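PDB 5I0F: glycoside hydrolase family 31 from Trueperella pyogenes, which probably hydrolyses cycloalternan, a cyclic glucose tetrasaccharide, by a retaining mechanism that passes through a covalent glycosyl-enzyme intermediate. Local coordinates for residues Ile169-Asp183 / His207-Glu221. Numbering follows the deposited sequence.
Sequences IEGDEHVVGFGERYD and HRTYLPMPFAQVVNE
The methyl of Ala-216 lies over one face of the Phe-178 ring, a CH-pi contact with CB 3.8 Å from the centroid, while Met-213 O sits at the ring edge. Thr-209 CG2 rests over the centre of the Arg-181 guanidinium, 3.7 Å from CZ. In the plane of that group, NE and NH2 both grip Phe-178 O side-on; with Met-213 N, from above the carbonyl plane, three N-H groups converge on this oxygen where the chain turns. NH2 has a further partner in Asp-193 O.

Two histidines each hold a carboxylate oxygen at the ring edge. His-174 NE2 bonds the anti lone pair of Glu-221 OE2 (2.8 Å), ring and carboxylate 19° apart, and ND1 is hydrogen-bonded to Asp-186 OD2. His-207 ND1 likewise donates to the anti lone pair of Asp-183 OD2 (2.7 Å, 169° at the hydrogen). With chi1 at -179° the Thr-209 hydroxyl points away from its backbone N, donates to Glu-180 O at 2.6 Å and accepts from Leu-211 N in an ST turn. Gln-217, bent at chi2, brings NE2 back to Val-176 O (3.1 Å) from the opposite face to its own backbone N; NE2 also bonds Ala-552 O.

Strands 174-177 and 215-219 pair antiparallel, and a beta bulge beyond Gly-177 shifts the register by two. Strand 174-179 forms one edge of a mixed five-stranded sheet, with 212-219 next to it, and meets the family 31 TIM-barrel domain where Glu-180 bonds Trp-558 and Tyr-182 bonds Ala-530; the Tyr-210 side chain, its polar partner Asp-532 of the glycan pocket, lies about 6 Å from a bound glucose.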
loop_
_atom_site.group_PDB
_atom_site.type_symbol
_atom_site.label_atom_id
_atom_site.label_comp_id
_atom_site.label_asym_id
_atom_site.label_seq_id
_atom_site.Cartn_x
_atom_site.Cartn_y
_atom_site.Cartn_z
ATOM N N ILE A 169 -6.587 24.751 -12.947
ATOM C CA ILE A 169 -5.119 24.692 -12.838
ATOM C C ILE A 169 -4.545 25.613 -13.899
ATOM O O ILE A 169 -5.107 25.726 -14.982
ATOM C CB ILE A 169 -4.583 23.234 -12.964
ATOM C CG1 ILE A 169 -3.069 23.157 -12.824
ATOM C CG2 ILE A 169 -4.990 22.569 -14.282
ATOM C CD1 ILE A 169 -2.554 21.740 -12.564
ATOM N N GLU A 170 -3.448 26.287 -13.558
ATOM C CA GLU A 170 -2.785 27.254 -14.443
ATOM C C GLU A 170 -1.585 26.630 -15.167
ATOM O O GLU A 170 -1.085 25.569 -14.784
ATOM C CB GLU A 170 -2.380 28.508 -13.650
ATOM C CG GLU A 170 -3.606 29.202 -13.062
ATOM C CD GLU A 170 -3.328 30.541 -12.394
ATOM O OE1 GLU A 170 -2.160 30.884 -12.174
ATOM O OE2 GLU A 170 -4.305 31.261 -12.089
ATOM N N GLY A 171 -1.174 27.282 -16.246
ATOM C CA GLY A 171 -0.246 26.710 -17.229
ATOM C C GLY A 171 1.110 26.272 -16.715
ATOM O O GLY A 171 1.685 25.307 -17.223
ATOM N N ASP A 172 1.612 26.947 -15.690
ATOM C CA ASP A 172 2.904 26.580 -15.109
ATOM C C ASP A 172 2.801 25.739 -13.831
ATOM O O ASP A 172 3.802 25.597 -13.115
ATOM C CB ASP A 172 3.722 27.829 -14.820
ATOM C CG ASP A 172 3.123 28.685 -13.708
ATOM O OD1 ASP A 172 1.860 28.724 -13.563
ATOM O OD2 ASP A 172 3.935 29.326 -13.001
ATOM N N GLU A 173 1.621 25.184 -13.540
ATOM C CA GLU A 173 1.429 24.445 -12.287
ATOM C C GLU A 173 1.702 22.949 -12.435
ATOM O O GLU A 173 1.398 22.354 -13.471
ATOM C CB GLU A 173 0.038 24.703 -11.711
ATOM C CG GLU A 173 -0.025 26.063 -11.031
ATOM C CD GLU A 173 -1.376 26.453 -10.471
ATOM O OE1 GLU A 173 -2.436 25.996 -10.964
ATOM O OE2 GLU A 173 -1.388 27.295 -9.540
ATOM N N HIS A 174 2.248 22.372 -11.367
ATOM C CA HIS A 174 2.594 20.964 -11.247
ATOM C C HIS A 174 1.813 20.372 -10.081
ATOM O O HIS A 174 1.545 21.069 -9.083
ATOM C CB HIS A 174 4.070 20.838 -10.972
ATOM C CG HIS A 174 4.916 21.521 -11.982
ATOM N ND1 HIS A 174 5.325 20.903 -13.141
ATOM C CD2 HIS A 174 5.379 22.790 -12.043
ATOM C CE1 HIS A 174 6.050 21.750 -13.850
ATOM N NE2 HIS A 174 6.085 22.904 -13.210
ATOM N N VAL A 175 1.425 19.108 -10.215
ATOM C CA VAL A 175 0.565 18.453 -9.243
ATOM C C VAL A 175 1.319 17.290 -8.614
ATOM O O VAL A 175 1.712 16.354 -9.305
ATOM C CB VAL A 175 -0.751 17.952 -9.876
ATOM C CG1 VAL A 175 -1.684 17.423 -8.790
ATOM C CG2 VAL A 175 -1.440 19.075 -10.634
ATOM N N VAL A 176 1.549 17.365 -7.308
ATOM C CA VAL A 176 2.266 16.303 -6.585
ATOM C C VAL A 176 1.417 15.850 -5.420
ATOM O O VAL A 176 0.953 16.666 -4.624
ATOM C CB VAL A 176 3.633 16.778 -6.092
ATOM C CG1 VAL A 176 4.336 15.676 -5.313
ATOM C CG2 VAL A 176 4.481 17.229 -7.269
ATOM N N GLY A 177 1.213 14.540 -5.333
ATOM C CA GLY A 177 0.471 13.964 -4.238
ATOM C C GLY A 177 -0.265 12.699 -4.604
ATOM O O GLY A 177 0.216 11.862 -5.398
ATOM N N PHE A 178 -1.455 12.597 -4.029
ATOM C CA PHE A 178 -2.314 11.430 -4.095
ATOM C C PHE A 178 -1.725 10.208 -3.389
ATOM O O PHE A 178 -2.093 9.065 -3.707
ATOM C CB PHE A 178 -2.699 11.114 -5.539
ATOM C CG PHE A 178 -3.266 12.294 -6.287
ATOM C CD1 PHE A 178 -4.504 12.805 -5.955
ATOM C CD2 PHE A 178 -2.573 12.872 -7.340
ATOM C CE1 PHE A 178 -5.033 13.873 -6.634
ATOM C CE2 PHE A 178 -3.117 13.934 -8.041
ATOM C CZ PHE A 178 -4.339 14.447 -7.681
ATOM N N GLY A 179 -0.845 10.472 -2.414
ATOM C CA GLY A 179 -0.202 9.439 -1.620
ATOM C C GLY A 179 1.076 8.943 -2.271
ATOM O O GLY A 179 1.715 9.645 -3.049
ATOM N N GLU A 180 1.445 7.710 -1.940
ATOM C CA GLU A 180 2.660 7.101 -2.499
ATOM C C GLU A 180 2.386 6.676 -3.954
ATOM O O GLU A 180 1.503 5.845 -4.217
ATOM C CB GLU A 180 3.082 5.923 -1.629
ATOM C CG GLU A 180 4.287 5.108 -2.129
ATOM C CD GLU A 180 4.537 3.892 -1.271
ATOM O OE1 GLU A 180 3.529 3.235 -0.867
ATOM O OE2 GLU A 180 5.735 3.571 -0.993
ATOM N N ARG A 181 3.144 7.249 -4.891
ATOM C CA ARG A 181 2.979 6.942 -6.308
ATOM C C ARG A 181 4.301 6.494 -6.895
ATOM O O ARG A 181 5.358 6.964 -6.493
ATOM C CB ARG A 181 2.408 8.148 -7.082
ATOM C CG ARG A 181 1.062 8.639 -6.572
ATOM C CD ARG A 181 -0.042 7.680 -6.996
ATOM N NE ARG A 181 -1.249 7.838 -6.208
ATOM C CZ ARG A 181 -2.425 7.266 -6.487
ATOM N NH1 ARG A 181 -2.598 6.497 -7.561
ATOM N NH2 ARG A 181 -3.439 7.484 -5.671
ATOM N N TYR A 182 4.223 5.579 -7.856
ATOM C CA TYR A 182 5.381 4.855 -8.369
ATOM C C TYR A 182 5.758 5.194 -9.811
ATOM O O TYR A 182 6.782 4.732 -10.307
ATOM C CB TYR A 182 5.076 3.354 -8.303
ATOM C CG TYR A 182 4.896 2.823 -6.901
ATOM C CD1 TYR A 182 3.684 2.983 -6.218
ATOM C CD2 TYR A 182 5.905 2.116 -6.273
ATOM C CE1 TYR A 182 3.511 2.486 -4.931
ATOM C CE2 TYR A 182 5.732 1.624 -5.007
ATOM C CZ TYR A 182 4.522 1.806 -4.347
ATOM O OH TYR A 182 4.332 1.291 -3.095
ATOM N N ASP A 183 4.927 5.979 -10.479
ATOM C CA ASP A 183 5.068 6.225 -11.910
ATOM C C ASP A 183 5.805 7.504 -12.173
ATOM O O ASP A 183 6.791 7.496 -12.904
ATOM C CB ASP A 183 3.723 6.151 -12.669
ATOM C CG ASP A 183 2.580 6.946 -12.028
ATOM O OD1 ASP A 183 2.755 7.633 -10.994
ATOM O OD2 ASP A 183 1.467 6.880 -12.608
ATOM N N HIS A 207 0.184 1.858 -12.445
ATOM C CA HIS A 207 -0.385 3.127 -11.914
ATOM C C HIS A 207 -1.336 2.903 -10.726
ATOM O O HIS A 207 -2.407 3.507 -10.639
ATOM C CB HIS A 207 -1.080 3.928 -13.050
ATOM C CG HIS A 207 -0.229 4.080 -14.271
ATOM N ND1 HIS A 207 0.818 4.972 -14.338
ATOM C CD2 HIS A 207 -0.248 3.430 -15.460
ATOM C CE1 HIS A 207 1.410 4.869 -15.515
ATOM N NE2 HIS A 207 0.778 3.944 -16.218
ATOM N N ARG A 208 -0.919 2.049 -9.801
ATOM C CA ARG A 208 -1.703 1.712 -8.620
ATOM C C ARG A 208 -0.803 1.833 -7.397
ATOM O O ARG A 208 0.409 2.012 -7.530
ATOM C CB ARG A 208 -2.228 0.282 -8.753
ATOM C CG ARG A 208 -3.258 0.127 -9.864
ATOM C CD ARG A 208 -3.437 -1.339 -10.216
ATOM N NE ARG A 208 -4.324 -1.526 -11.338
ATOM C CZ ARG A 208 -4.323 -2.576 -12.168
ATOM N NH1 ARG A 208 -3.453 -3.586 -12.055
ATOM N NH2 ARG A 208 -5.209 -2.607 -13.149
ATOM N N THR A 209 -1.400 1.759 -6.219
ATOM C CA THR A 209 -0.641 1.911 -4.983
ATOM C C THR A 209 -1.353 1.250 -3.788
ATOM O O THR A 209 -2.604 1.140 -3.744
ATOM C CB THR A 209 -0.367 3.424 -4.698
ATOM O OG1 THR A 209 0.404 3.569 -3.502
ATOM C CG2 THR A 209 -1.643 4.213 -4.547
ATOM N N TYR A 210 -0.526 0.853 -2.832
ATOM C CA TYR A 210 -0.939 0.401 -1.529
ATOM C C TYR A 210 -1.382 1.537 -0.600
ATOM O O TYR A 210 -2.098 1.288 0.381
ATOM C CB TYR A 210 0.213 -0.275 -0.784
ATOM C CG TYR A 210 0.980 -1.386 -1.453
ATOM C CD1 TYR A 210 0.568 -2.714 -1.352
ATOM C CD2 TYR A 210 2.182 -1.117 -2.103
ATOM C CE1 TYR A 210 1.315 -3.752 -1.933
ATOM C CE2 TYR A 210 2.938 -2.138 -2.674
ATOM C CZ TYR A 210 2.502 -3.452 -2.602
ATOM O OH TYR A 210 3.266 -4.490 -3.137
ATOM N N LEU A 211 -0.916 2.754 -0.880
ATOM C CA LEU A 211 -1.016 3.881 0.052
ATOM C C LEU A 211 -1.464 5.160 -0.676
ATOM O O LEU A 211 -0.685 6.138 -0.811
ATOM C CB LEU A 211 0.340 4.080 0.734
ATOM C CG LEU A 211 0.339 4.535 2.189
ATOM C CD1 LEU A 211 1.773 4.693 2.692
ATOM C CD2 LEU A 211 -0.422 5.830 2.373
ATOM N N PRO A 212 -2.721 5.175 -1.138
ATOM C CA PRO A 212 -3.242 6.361 -1.806
ATOM C C PRO A 212 -3.734 7.367 -0.769
ATOM O O PRO A 212 -3.953 7.000 0.387
ATOM C CB PRO A 212 -4.429 5.808 -2.594
ATOM C CG PRO A 212 -4.927 4.688 -1.753
ATOM C CD PRO A 212 -3.705 4.077 -1.118
ATOM N N MET A 213 -3.919 8.605 -1.194
ATOM C CA MET A 213 -4.647 9.625 -0.407
ATOM C C MET A 213 -5.412 10.544 -1.351
ATOM O O MET A 213 -4.945 10.818 -2.458
ATOM C CB MET A 213 -3.690 10.445 0.450
ATOM C CG MET A 213 -2.988 9.652 1.548
ATOM S SD MET A 213 -1.997 10.720 2.582
ATOM C CE MET A 213 -0.960 9.535 3.446
ATOM N N PRO A 214 -6.599 11.024 -0.934
ATOM C CA PRO A 214 -7.354 11.941 -1.786
ATOM C C PRO A 214 -6.934 13.395 -1.549
ATOM O O PRO A 214 -7.752 14.231 -1.157
ATOM C CB PRO A 214 -8.797 11.666 -1.379
ATOM C CG PRO A 214 -8.693 11.325 0.094
ATOM C CD PRO A 214 -7.399 10.565 0.219
ATOM N N PHE A 215 -5.673 13.676 -1.842
ATOM C CA PHE A 215 -5.021 14.957 -1.532
ATOM C C PHE A 215 -3.908 15.174 -2.527
ATOM O O PHE A 215 -3.225 14.208 -2.905
ATOM C CB PHE A 215 -4.418 14.964 -0.106
ATOM C CG PHE A 215 -3.267 15.945 0.073
ATOM C CD1 PHE A 215 -3.511 17.283 0.337
ATOM C CD2 PHE A 215 -1.952 15.529 -0.044
ATOM C CE1 PHE A 215 -2.468 18.183 0.470
ATOM C CE2 PHE A 215 -0.897 16.431 0.082
ATOM C CZ PHE A 215 -1.163 17.757 0.364
ATOM N N ALA A 216 -3.706 16.425 -2.928
ATOM C CA ALA A 216 -2.525 16.821 -3.710
ATOM C C ALA A 216 -2.228 18.298 -3.519
ATOM O O ALA A 216 -3.112 19.082 -3.194
ATOM C CB ALA A 216 -2.736 16.520 -5.187
ATOM N N GLN A 217 -0.973 18.664 -3.723
ATOM C CA GLN A 217 -0.569 20.063 -3.751
ATOM C C GLN A 217 -0.294 20.458 -5.189
ATOM O O GLN A 217 0.053 19.614 -6.029
ATOM C CB GLN A 217 0.617 20.344 -2.819
ATOM C CG GLN A 217 1.905 19.615 -3.095
ATOM C CD GLN A 217 2.365 18.806 -1.875
ATOM O OE1 GLN A 217 2.861 19.354 -0.887
ATOM N NE2 GLN A 217 2.182 17.495 -1.941
ATOM N N VAL A 218 -0.503 21.739 -5.470
ATOM C CA VAL A 218 -0.394 22.270 -6.817
ATOM C C VAL A 218 0.559 23.440 -6.712
ATOM O O VAL A 218 0.295 24.391 -5.975
ATOM C CB VAL A 218 -1.752 22.715 -7.364
ATOM C CG1 VAL A 218 -1.600 23.198 -8.802
ATOM C CG2 VAL A 218 -2.801 21.601 -7.281
ATOM N N VAL A 219 1.677 23.356 -7.423
ATOM C CA VAL A 219 2.808 24.259 -7.195
ATOM C C VAL A 219 3.141 24.957 -8.502
ATOM O O VAL A 219 3.308 24.293 -9.518
ATOM C CB VAL A 219 4.043 23.490 -6.672
ATOM C CG1 VAL A 219 5.163 24.454 -6.304
ATOM C CG2 VAL A 219 3.649 22.657 -5.461
ATOM N N ASN A 220 3.221 26.289 -8.476
ATOM C CA ASN A 220 3.582 27.068 -9.674
ATOM C C ASN A 220 5.084 27.311 -9.718
ATOM O O ASN A 220 5.804 26.922 -8.802
ATOM C CB ASN A 220 2.739 28.350 -9.812
ATOM C CG ASN A 220 3.150 29.481 -8.871
ATOM O OD1 ASN A 220 4.245 29.514 -8.300
ATOM N ND2 ASN A 220 2.270 30.464 -8.759
ATOM N N GLU A 221 5.546 27.954 -10.773
ATOM C CA GLU A 221 6.979 28.130 -10.995
ATOM C C GLU A 221 7.511 29.451 -10.449
ATOM O O GLU A 221 8.686 29.759 -10.631
ATOM C CB GLU A 221 7.288 27.936 -12.485
ATOM C CG GLU A 221 7.097 26.475 -12.875
ATOM C CD GLU A 221 7.404 26.160 -14.326
ATOM O OE1 GLU A 221 7.682 27.085 -15.088
ATOM O OE2 GLU A 221 7.357 24.963 -14.696
HETATM O O HOH W 1 0.402 30.091 -11.602
HETATM O O HOH W 2 -4.519 4.945 -9.270
HETATM O O HOH W 3 1.542 4.471 -8.720
#